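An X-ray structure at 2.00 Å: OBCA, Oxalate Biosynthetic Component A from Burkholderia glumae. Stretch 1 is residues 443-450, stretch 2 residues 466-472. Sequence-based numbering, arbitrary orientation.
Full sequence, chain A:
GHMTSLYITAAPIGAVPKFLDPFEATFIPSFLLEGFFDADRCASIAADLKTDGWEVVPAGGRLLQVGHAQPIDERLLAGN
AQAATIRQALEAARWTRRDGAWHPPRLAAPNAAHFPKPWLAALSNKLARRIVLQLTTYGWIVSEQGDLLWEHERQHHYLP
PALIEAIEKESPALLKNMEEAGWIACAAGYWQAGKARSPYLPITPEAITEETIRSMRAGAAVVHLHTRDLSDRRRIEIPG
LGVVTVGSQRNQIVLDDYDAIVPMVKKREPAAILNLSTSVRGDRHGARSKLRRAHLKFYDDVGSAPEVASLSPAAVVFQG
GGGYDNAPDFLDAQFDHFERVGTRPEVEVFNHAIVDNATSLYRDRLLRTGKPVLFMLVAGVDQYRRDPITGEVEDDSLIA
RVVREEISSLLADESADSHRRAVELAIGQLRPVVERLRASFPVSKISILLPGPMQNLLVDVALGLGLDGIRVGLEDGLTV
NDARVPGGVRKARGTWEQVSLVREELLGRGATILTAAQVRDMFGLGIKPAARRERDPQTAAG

Stretch 1, residues 443-450: VSKISILL
Stretch 2 (466-472) GLDGIRV

How do the two backbones run together? Strand 444-449 and strand 469-472 lie in parallel, their directions 33° apart, with phi/psi in the extended region. Ser447 pairs with Gly469 (CA to CA, 4.1 Å) and Ile448 with Ile470 (CA to CA, 5.0 Å). Ile448 serves both neighbours of its partner, as parallel pairing requires: Ile448 N donates to Gly469 O at 3.2 Å, and Arg471 N donates to Ile448 O at 2.9 Å. Just before the second strand, Asp468 N donates to Ile446 O at 2.8 Å; Gly469 N, in the first residue of that strand, adds a weak bond to the same Ile446 O at 3.4 Å.

What does Asp468 contribute at the entrance? Its phi/psi of -95/-7 breaks the extended run, and its m side chain (chi1 -53°) points toward stretch 1. Asp468 OD2 accepts from Ile446 N at 2.9 Å and 170°, so the residue grips both N and O of Ile446. Lys445, with chi angles m, m, t, t, brings NZ to 3.8 Å from Asp468 OD1, a long salt bridge. Water 1 bridges the pair, accepting from Lys445 NZ at 2.9 Å and donating to Asp468 OD1 at 2.7 Å.

Why does glycine fit opposite Ser447? Ser447 is m, and an ideal CB on Gly469 would sit 2.2 Å from Ser447 OG, a clash. Water 2 lies 2.9 Å from Ser447 OG and donates weakly to Ile470 O at 3.3 Å.

Where do the apolar side chains meet? Leu467 (m, t) sets CD1 3.5 Å from Ile448 CB and CD2 3.9 Å from Ile446 CG2. Ile448 (t, t) and Ile470 (m, t) share a sheet face, Ile448 CG2 lying 4.2 Å from Ile470 CG1. Farther along, Leu449 (p, p) lays CD2 over one face of the Arg471 guanidinium, 3.4 Å from Arg471 CZ.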

# COMPACT_ATOMS: atom_id res chain seq x y z
N VAL A 443 27.99 4.33 -10.30
CA VAL A 443 27.40 3.04 -10.60
C VAL A 443 26.24 2.84 -9.63
O VAL A 443 26.43 2.40 -8.50
CB VAL A 443 28.41 1.89 -10.46
CG1 VAL A 443 27.82 0.60 -11.02
CG2 VAL A 443 29.69 2.23 -11.21
N SER A 444 25.04 3.21 -10.07
CA SER A 444 23.87 3.19 -9.20
C SER A 444 22.61 2.93 -9.99
O SER A 444 22.59 3.11 -11.21
CB SER A 444 23.73 4.53 -8.50
OG SER A 444 23.48 5.57 -9.43
N LYS A 445 21.56 2.52 -9.28
CA LYS A 445 20.24 2.31 -9.88
C LYS A 445 19.21 2.97 -8.99
O LYS A 445 19.13 2.67 -7.79
CB LYS A 445 19.94 0.82 -10.03
CG LYS A 445 20.91 0.07 -10.96
CD LYS A 445 20.84 0.61 -12.38
CE LYS A 445 21.86 -0.08 -13.29
NZ LYS A 445 21.92 0.60 -14.63
N ILE A 446 18.43 3.89 -9.56
CA ILE A 446 17.49 4.66 -8.78
C ILE A 446 16.07 4.39 -9.29
O ILE A 446 15.77 4.56 -10.48
CB ILE A 446 17.81 6.16 -8.87
CG1 ILE A 446 19.27 6.41 -8.43
CG2 ILE A 446 16.83 7.00 -8.04
CD1 ILE A 446 19.70 7.87 -8.56
N SER A 447 15.20 3.96 -8.37
CA SER A 447 13.79 3.76 -8.69
C SER A 447 12.95 4.81 -8.00
O SER A 447 13.44 5.54 -7.12
CB SER A 447 13.34 2.36 -8.27
OG SER A 447 14.04 1.36 -8.99
N ILE A 448 11.68 4.89 -8.39
CA ILE A 448 10.74 5.80 -7.74
C ILE A 448 9.43 5.09 -7.36
O ILE A 448 8.97 4.18 -8.06
CB ILE A 448 10.44 7.02 -8.63
CG1 ILE A 448 9.59 8.06 -7.89
CG2 ILE A 448 9.79 6.59 -9.96
CD1 ILE A 448 9.55 9.45 -8.57
N LEU A 449 8.84 5.51 -6.24
CA LEU A 449 7.48 5.14 -5.91
C LEU A 449 6.71 6.41 -5.71
O LEU A 449 7.30 7.47 -5.45
CB LEU A 449 7.42 4.28 -4.64
CG LEU A 449 7.73 4.93 -3.29
CD1 LEU A 449 6.51 5.59 -2.65
CD2 LEU A 449 8.32 3.88 -2.33
N LEU A 450 5.39 6.31 -5.79
CA LEU A 450 4.50 7.41 -5.42
C LEU A 450 3.27 6.87 -4.70
O LEU A 450 2.82 5.76 -4.98
CB LEU A 450 4.07 8.19 -6.67
CG LEU A 450 5.08 9.15 -7.32
CD1 LEU A 450 4.56 9.61 -8.68
CD2 LEU A 450 5.30 10.34 -6.42
N GLY A 466 15.22 10.00 -15.98
CA GLY A 466 16.17 9.00 -16.41
C GLY A 466 16.33 7.88 -15.40
O GLY A 466 17.40 7.24 -15.31
N LEU A 467 15.27 7.62 -14.64
CA LEU A 467 15.33 6.60 -13.59
C LEU A 467 15.44 5.18 -14.14
O LEU A 467 15.08 4.91 -15.28
CB LEU A 467 14.14 6.72 -12.64
CG LEU A 467 14.11 8.03 -11.87
CD1 LEU A 467 13.13 7.96 -10.70
CD2 LEU A 467 15.51 8.42 -11.38
N ASP A 468 15.95 4.28 -13.30
CA ASP A 468 16.17 2.89 -13.68
C ASP A 468 15.03 1.96 -13.30
O ASP A 468 15.04 0.79 -13.67
CB ASP A 468 17.44 2.40 -13.03
CG ASP A 468 18.60 3.31 -13.31
OD1 ASP A 468 19.16 3.19 -14.41
OD2 ASP A 468 18.92 4.15 -12.45
N GLY A 469 14.06 2.46 -12.55
CA GLY A 469 13.02 1.58 -12.08
C GLY A 469 11.80 2.31 -11.57
O GLY A 469 11.86 3.50 -11.28
N ILE A 470 10.70 1.58 -11.46
CA ILE A 470 9.46 2.10 -10.91
C ILE A 470 8.86 1.03 -10.00
O ILE A 470 8.88 -0.16 -10.33
CB ILE A 470 8.43 2.43 -12.03
CG1 ILE A 470 8.89 3.63 -12.84
CG2 ILE A 470 7.04 2.74 -11.44
CD1 ILE A 470 8.03 3.86 -14.09
N ARG A 471 8.35 1.46 -8.84
CA ARG A 471 7.75 0.55 -7.89
C ARG A 471 6.25 0.82 -7.80
O ARG A 471 5.81 1.98 -7.80
CB ARG A 471 8.40 0.71 -6.49
CG ARG A 471 7.53 0.28 -5.31
CD ARG A 471 8.35 0.18 -3.99
NE ARG A 471 7.52 0.56 -2.84
CZ ARG A 471 7.95 0.60 -1.58
NH1 ARG A 471 9.20 0.29 -1.26
NH2 ARG A 471 7.11 0.99 -0.64
N VAL A 472 5.47 -0.26 -7.74
CA VAL A 472 4.03 -0.15 -7.48
C VAL A 472 3.64 -1.29 -6.55
O VAL A 472 4.43 -2.21 -6.35
CB VAL A 472 3.20 -0.28 -8.78
CG1 VAL A 472 3.38 0.95 -9.66
CG2 VAL A 472 3.59 -1.55 -9.53
O HOH W 1 21.82 3.50 -14.73
O HOH W 2 11.97 -0.62 -9.20
O HOH W 3 4.35 3.43 -6.19